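Local atomic coordinates of tryptophan halogenase superfamily (Brevundimonas sp. BAL3, PDB entry 6FRL), a protein that is a flavin-dependent halogenase that prefers bromination over chlorination, probably installing the halogen on aromatic substrates as tryptophan halogenases do. Residues K402-R406 / Y454-L459. Numbering follows the deposited sequence.
Sequences KLNRR and YDGFGL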
ATOM      1  N   LYS B 402     -22.052   9.552  10.828  1.00 35.06           N
ATOM      2  CA  LYS B 402     -21.892   8.830  12.091  1.00 32.55           C
ATOM      3  C   LYS B 402     -21.392   9.679  13.258  1.00 34.05           C
ATOM      4  O   LYS B 402     -21.799   9.424  14.391  1.00 35.02           O
ATOM      5  CB  LYS B 402     -20.962   7.643  11.882  1.00 30.25           C
ATOM      6  CG  LYS B 402     -20.763   6.751  13.116  1.00 31.45           C
ATOM      7  CD  LYS B 402     -22.084   6.261  13.690  1.00 31.54           C
ATOM      8  CE  LYS B 402     -21.939   5.046  14.578  1.00 30.68           C
ATOM      9  NZ  LYS B 402     -23.231   4.719  15.255  1.00 30.55           N
ATOM     10  N   LEU B 403     -20.526  10.665  12.984  1.00 33.82           N
ATOM     11  CA  LEU B 403     -19.890  11.492  14.024  1.00 33.96           C
ATOM     12  C   LEU B 403     -20.499  12.895  14.224  1.00 32.94           C
ATOM     13  O   LEU B 403     -19.973  13.730  15.006  1.00 31.02           O
ATOM     14  CB  LEU B 403     -18.403  11.657  13.697  1.00 34.69           C
ATOM     15  CG  LEU B 403     -17.574  10.384  13.510  1.00 34.40           C
ATOM     16  CD1 LEU B 403     -16.134  10.759  13.238  1.00 33.39           C
ATOM     17  CD2 LEU B 403     -17.659   9.507  14.747  1.00 33.34           C
ATOM     18  N   ASN B 404     -21.611  13.168  13.555  1.00 34.25           N
ATOM     19  CA  ASN B 404     -22.231  14.480  13.674  1.00 36.32           C
ATOM     20  C   ASN B 404     -22.636  14.740  15.144  1.00 38.10           C
ATOM     21  O   ASN B 404     -22.879  13.799  15.891  1.00 43.28           O
ATOM     22  CB  ASN B 404     -23.397  14.610  12.694  1.00 34.26           C
ATOM     23  CG  ASN B 404     -24.715  14.192  13.299  1.00 34.14           C
ATOM     24  OD1 ASN B 404     -25.356  14.989  13.990  1.00 33.45           O
ATOM     25  ND2 ASN B 404     -25.150  12.964  13.014  1.00 31.05           N
ATOM     26  N   ARG B 405     -22.667  16.004  15.539  1.00 40.29           N
ATOM     27  CA  ARG B 405     -23.067  16.421  16.892  1.00 50.97           C
ATOM     28  C   ARG B 405     -24.320  17.362  16.905  1.00 50.15           C
ATOM     29  O   ARG B 405     -24.519  18.174  17.812  1.00 52.46           O
ATOM     30  CB  ARG B 405     -21.878  17.090  17.599  1.00 57.63           C
ATOM     31  CG  ARG B 405     -20.741  16.158  17.962  1.00 66.07           C
ATOM     32  CD  ARG B 405     -19.960  16.778  19.134  1.00 74.93           C
ATOM     33  NE  ARG B 405     -18.669  16.124  19.395  1.00 85.60           N
ATOM     34  CZ  ARG B 405     -18.236  15.646  20.570  1.00 92.37           C
ATOM     35  NH1 ARG B 405     -18.979  15.729  21.681  1.00 96.96           N
ATOM     36  NH2 ARG B 405     -17.039  15.070  20.647  1.00 91.76           N
ATOM     37  N   ARG B 406     -25.179  17.220  15.905  1.00 48.60           N
ATOM     38  CA  ARG B 406     -26.353  18.065  15.789  1.00 46.27           C
ATOM     39  C   ARG B 406     -27.457  17.479  16.654  1.00 47.98           C
ATOM     40  O   ARG B 406     -27.702  16.279  16.599  1.00 45.60           O
ATOM     41  CB  ARG B 406     -26.794  18.167  14.322  1.00 42.66           C
ATOM     42  CG  ARG B 406     -25.936  19.099  13.472  1.00 39.48           C
ATOM     43  CD  ARG B 406     -26.420  19.135  12.041  1.00 41.45           C
ATOM     44  NE  ARG B 406     -27.747  19.752  11.883  1.00 40.10           N
ATOM     45  CZ  ARG B 406     -27.981  21.008  11.504  1.00 41.05           C
ATOM     46  NH1 ARG B 406     -26.997  21.861  11.232  1.00 42.59           N
ATOM     47  NH2 ARG B 406     -29.235  21.433  11.423  1.00 44.13           N
ATOM     48  N   TYR B 454     -11.909  13.114  11.842  1.00 26.48           N
ATOM     49  CA  TYR B 454     -11.919  12.856  13.285  1.00 27.65           C
ATOM     50  C   TYR B 454     -11.837  14.187  14.040  1.00 28.16           C
ATOM     51  O   TYR B 454     -12.687  14.471  14.892  1.00 27.25           O
ATOM     52  CB  TYR B 454     -10.805  11.899  13.723  1.00 26.98           C
ATOM     53  CG  TYR B 454     -10.953  10.456  13.238  1.00 26.51           C
ATOM     54  CD1 TYR B 454     -12.130   9.759  13.408  1.00 26.95           C
ATOM     55  CD2 TYR B 454      -9.878   9.780  12.635  1.00 26.38           C
ATOM     56  CE1 TYR B 454     -12.248   8.425  12.981  1.00 28.75           C
ATOM     57  CE2 TYR B 454      -9.980   8.469  12.199  1.00 26.45           C
ATOM     58  CZ  TYR B 454     -11.168   7.791  12.369  1.00 28.06           C
ATOM     59  OH  TYR B 454     -11.294   6.479  11.965  1.00 30.38           O
ATOM     60  N   ASP B 455     -10.879  15.022  13.659  1.00 26.79           N
ATOM     61  CA  ASP B 455     -10.696  16.311  14.307  1.00 27.82           C
ATOM     62  C   ASP B 455     -11.849  17.270  14.073  1.00 28.07           C
ATOM     63  O   ASP B 455     -12.276  17.964  14.991  1.00 27.58           O
ATOM     64  CB  ASP B 455      -9.383  16.971  13.878  1.00 26.82           C
ATOM     65  CG  ASP B 455      -9.322  18.396  14.257  1.00 26.11           C
ATOM     66  OD1 ASP B 455      -9.155  18.626  15.466  1.00 26.72           O
ATOM     67  OD2 ASP B 455      -9.476  19.267  13.354  1.00 25.50           O
ATOM     68  N   GLY B 456     -12.364  17.322  12.854  1.00 30.71           N
ATOM     69  CA  GLY B 456     -13.536  18.175  12.541  1.00 30.22           C
ATOM     70  C   GLY B 456     -14.781  17.878  13.369  1.00 29.31           C
ATOM     71  O   GLY B 456     -15.519  18.790  13.735  1.00 29.49           O
ATOM     72  N   PHE B 457     -15.021  16.596  13.661  1.00 29.87           N
ATOM     73  CA  PHE B 457     -16.124  16.215  14.545  1.00 31.60           C
ATOM     74  C   PHE B 457     -15.757  16.057  16.016  1.00 28.97           C
ATOM     75  O   PHE B 457     -16.572  15.582  16.773  1.00 29.18           O
ATOM     76  CB  PHE B 457     -16.789  14.937  14.043  1.00 35.60           C
ATOM     77  CG  PHE B 457     -17.543  15.127  12.777  1.00 39.89           C
ATOM     78  CD1 PHE B 457     -18.853  15.557  12.802  1.00 45.80           C
ATOM     79  CD2 PHE B 457     -16.936  14.901  11.557  1.00 40.88           C
ATOM     80  CE1 PHE B 457     -19.553  15.715  11.623  1.00 49.03           C
ATOM     81  CE2 PHE B 457     -17.617  15.082  10.379  1.00 45.04           C
ATOM     82  CZ  PHE B 457     -18.934  15.489  10.403  1.00 46.95           C
ATOM     83  N   GLY B 458     -14.554  16.457  16.419  1.00 29.35           N
ATOM     84  CA  GLY B 458     -14.137  16.424  17.807  1.00 28.73           C
ATOM     85  C   GLY B 458     -13.966  15.051  18.460  1.00 30.63           C
ATOM     86  O   GLY B 458     -14.114  14.945  19.679  1.00 29.38           O
ATOM     87  N   LEU B 459     -13.645  14.008  17.679  1.00 31.30           N
ATOM     88  CA  LEU B 459     -13.376  12.677  18.242  1.00 29.66           C
ATOM     89  C   LEU B 459     -11.872  12.406  18.332  1.00 30.03           C
ATOM     90  O   LEU B 459     -11.231  12.234  17.317  1.00 31.73           O
ATOM     91  CB  LEU B 459     -14.064  11.595  17.411  1.00 31.19           C
ATOM     92  CG  LEU B 459     -13.866  10.141  17.945  1.00 33.36           C
ATOM     93  CD1 LEU B 459     -14.426   9.935  19.363  1.00 33.15           C
ATOM     94  CD2 LEU B 459     -14.429   9.090  17.007  1.00 32.52           C
TER
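Two helix ends meet here: Leu403 and Phe457 are each the first residue to leave helical geometry, and their CA atoms lie 6.1 Å apart. Leu403 and Phe457 bury nearly equal areas, about 100 Å² each. Their CA-to-CB bonds point toward each other, so the CB atoms of Leu403 and Phe457 touch at 3.7 Å. The Leu403 side chain reaches on to Tyr454 and Leu459: its CD1 packs on Tyr454 CD1 at 4.1 Å and its CD2 on Leu459 CD2 at 4.0 Å. In return the Phe457 ring lies against the 402-406 backbone, with CD1 3.1 Å from Leu403 O and CE1 3.6 Å from Asn404 CA. Helix 447-456 ends in a Schellman motif, with Gly458 as the C' residue at positive phi, a conformation glycine adopts readily. The turn presents two carbonyls to the poorly ordered Arg405 guanidinium, which makes weak hydrogen bonds from NE to Phe457 O (3.4 Å) and from NH2 to Gly458 O (3.1 Å). An Asx turn, Arg406 N to Asn404 OD1 at 2.9 Å, shapes the opposing loop. The contact thus joins the C-terminal end of helix 376-402 to that of helix 447-456; Asn404 packs on helix 410-417, Tyr454 stacks on Trp431 of helix 422-434, and Phe457 also touches the loop at Trp93 and Ser94, just beyond strand 87-91.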